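Long-range contact in DNA-binding protein HU (Anabaena sp., PDB 1P71), which binds DNA as a homodimeric histone-like protein, wrapping and stabilizing it, and is essential for heterocyst differentiation: residues Gly4-Asp8 with Ala21-Leu25. Residues are numbered along the deposited sequence; the frame is centred on the assembly and turned at random.
Sequences GELVD and ADAVL
The two N-terminal helices of the HU fold, joined by a short loop and crossing at a steep angle, illustrate how helices pack through one central aliphatic residue, Val7, fitted against a small one, Ala21. Gly4-Asp8, on helix 3-14, is regular alpha-helix, with the i+4 backbone hydrogen bond from Asp8 N to Gly4 O at 3.1 Å; Ala21-Leu25, on helix 18-37, is likewise helical, its hydrogen bond from Leu25 N to Ala21 O measuring 2.7 Å. The segment axes approach to 9.5 Å, their N-to-C directions 114° apart. Leu6 (chi1 t, chi2 p) leaves its backbone sideways, yet its CD2 reaches Leu25 CD2 at 3.7 Å. The CA-to-CB bond of Val7 (chi1 t) is directed toward the other helix, with Val7 CA 5.4 Å from Ala21 CA. Val7 CG1 lies 3.5 Å from both Ala21 CB and Asp22 N, while Val7 CG2 is 4.1 Å from Leu25 CD2. Leu6 and Leu25, the latter also t and p, pack on Thr31 and Ala28 of the second subunit, so this core is continuous with the dimer interface. With no hydrogen bond between the segments, the direct contact rests on van der Waals packing and burial of aliphatic side chains.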
ATOM      1  N   GLY C   4       1.416  14.243  -8.356  1.00 29.61           N
ATOM      2  CA  GLY C   4       1.971  15.586  -8.451  1.00 29.91           C
ATOM      3  C   GLY C   4       2.158  16.274  -7.111  1.00 30.35           C
ATOM      4  O   GLY C   4       3.234  16.803  -6.839  1.00 30.46           O
ATOM      5  N   GLU C   5       1.123  16.241  -6.269  1.00 30.49           N
ATOM      6  CA  GLU C   5       1.152  16.869  -4.944  1.00 30.58           C
ATOM      7  C   GLU C   5       2.140  16.214  -3.975  1.00 30.67           C
ATOM      8  O   GLU C   5       2.774  16.905  -3.168  1.00 30.10           O
ATOM      9  CB  GLU C   5      -0.247  16.857  -4.332  1.00 30.58           C
ATOM     10  CG  GLU C   5      -1.048  18.099  -4.664  1.00 30.85           C
ATOM     11  CD  GLU C   5      -2.522  17.819  -4.889  1.00 31.61           C
ATOM     12  OE1 GLU C   5      -3.221  18.731  -5.380  1.00 32.03           O
ATOM     13  OE2 GLU C   5      -2.990  16.707  -4.574  1.00 30.74           O
ATOM     14  N   LEU C   6       2.245  14.884  -4.064  1.00 30.35           N
ATOM     15  CA  LEU C   6       3.203  14.096  -3.294  1.00 30.48           C
ATOM     16  C   LEU C   6       4.629  14.430  -3.694  1.00 30.66           C
ATOM     17  O   LEU C   6       5.473  14.633  -2.834  1.00 31.11           O
ATOM     18  CB  LEU C   6       2.942  12.579  -3.455  1.00 30.51           C
ATOM     19  CG  LEU C   6       3.904  11.601  -2.754  1.00 30.68           C
ATOM     20  CD1 LEU C   6       3.893  11.790  -1.244  1.00 30.22           C
ATOM     21  CD2 LEU C   6       3.605  10.145  -3.093  1.00 30.26           C
ATOM     22  N   VAL C   7       4.888  14.490  -4.997  1.00 30.49           N
ATOM     23  CA  VAL C   7       6.191  14.915  -5.504  1.00 31.01           C
ATOM     24  C   VAL C   7       6.581  16.287  -4.927  1.00 31.01           C
ATOM     25  O   VAL C   7       7.687  16.448  -4.403  1.00 30.82           O
ATOM     26  CB  VAL C   7       6.224  14.919  -7.043  1.00 30.77           C
ATOM     27  CG1 VAL C   7       7.508  15.552  -7.558  1.00 31.09           C
ATOM     28  CG2 VAL C   7       6.108  13.503  -7.578  1.00 30.43           C
ATOM     29  N   ASP C   8       5.644  17.238  -4.993  1.00 31.72           N
ATOM     30  CA  ASP C   8       5.803  18.586  -4.438  1.00 32.29           C
ATOM     31  C   ASP C   8       6.307  18.569  -3.003  1.00 32.39           C
ATOM     32  O   ASP C   8       7.304  19.207  -2.676  1.00 32.18           O
ATOM     33  CB  ASP C   8       4.463  19.322  -4.457  1.00 32.46           C
ATOM     34  CG  ASP C   8       4.096  19.851  -5.824  1.00 33.76           C
ATOM     35  OD1 ASP C   8       4.921  19.753  -6.768  1.00 34.91           O
ATOM     36  OD2 ASP C   8       2.986  20.386  -6.046  1.00 35.12           O
ATOM     37  N   ALA C  21      12.141  13.978  -7.621  1.00 31.88           N
ATOM     38  CA  ALA C  21      11.212  13.325  -6.721  1.00 31.37           C
ATOM     39  C   ALA C  21      10.284  12.505  -7.592  1.00 30.70           C
ATOM     40  O   ALA C  21      10.059  11.301  -7.322  1.00 30.26           O
ATOM     41  CB  ALA C  21      10.413  14.320  -5.935  1.00 31.17           C
ATOM     42  N   ASP C  22       9.791  13.114  -8.674  1.00 30.75           N
ATOM     43  CA  ASP C  22       8.932  12.365  -9.608  1.00 30.69           C
ATOM     44  C   ASP C  22       9.653  11.165 -10.235  1.00 30.18           C
ATOM     45  O   ASP C  22       9.085  10.078 -10.325  1.00 30.11           O
ATOM     46  CB  ASP C  22       8.372  13.274 -10.705  1.00 30.93           C
ATOM     47  CG  ASP C  22       7.637  12.496 -11.777  1.00 32.17           C
ATOM     48  OD1 ASP C  22       8.159  12.387 -12.913  1.00 34.43           O
ATOM     49  OD2 ASP C  22       6.544  11.929 -11.558  1.00 33.85           O
ATOM     50  N   ALA C  23      10.896  11.376 -10.665  1.00 30.18           N
ATOM     51  CA  ALA C  23      11.718  10.319 -11.243  1.00 30.19           C
ATOM     52  C   ALA C  23      11.893   9.148 -10.269  1.00 30.49           C
ATOM     53  O   ALA C  23      11.600   7.988 -10.601  1.00 30.70           O
ATOM     54  CB  ALA C  23      13.079  10.884 -11.671  1.00 30.24           C
ATOM     55  N   VAL C  24      12.352   9.459  -9.056  1.00 30.85           N
ATOM     56  CA  VAL C  24      12.606   8.426  -8.057  1.00 31.16           C
ATOM     57  C   VAL C  24      11.294   7.771  -7.579  1.00 31.08           C
ATOM     58  O   VAL C  24      11.219   6.551  -7.412  1.00 30.41           O
ATOM     59  CB  VAL C  24      13.434   8.986  -6.861  1.00 31.16           C
ATOM     60  CG1 VAL C  24      13.594   7.933  -5.756  1.00 32.51           C
ATOM     61  CG2 VAL C  24      14.794   9.489  -7.328  1.00 31.29           C
ATOM     62  N   LEU C  25      10.250   8.569  -7.392  1.00 31.30           N
ATOM     63  CA  LEU C  25       8.970   7.997  -6.974  1.00 32.05           C
ATOM     64  C   LEU C  25       8.382   7.047  -8.038  1.00 32.12           C
ATOM     65  O   LEU C  25       7.927   5.957  -7.700  1.00 32.33           O
ATOM     66  CB  LEU C  25       7.966   9.081  -6.553  1.00 32.19           C
ATOM     67  CG  LEU C  25       6.576   8.578  -6.156  1.00 33.83           C
ATOM     68  CD1 LEU C  25       6.581   7.873  -4.765  1.00 32.71           C
ATOM     69  CD2 LEU C  25       5.523   9.691  -6.230  1.00 34.17           C
TER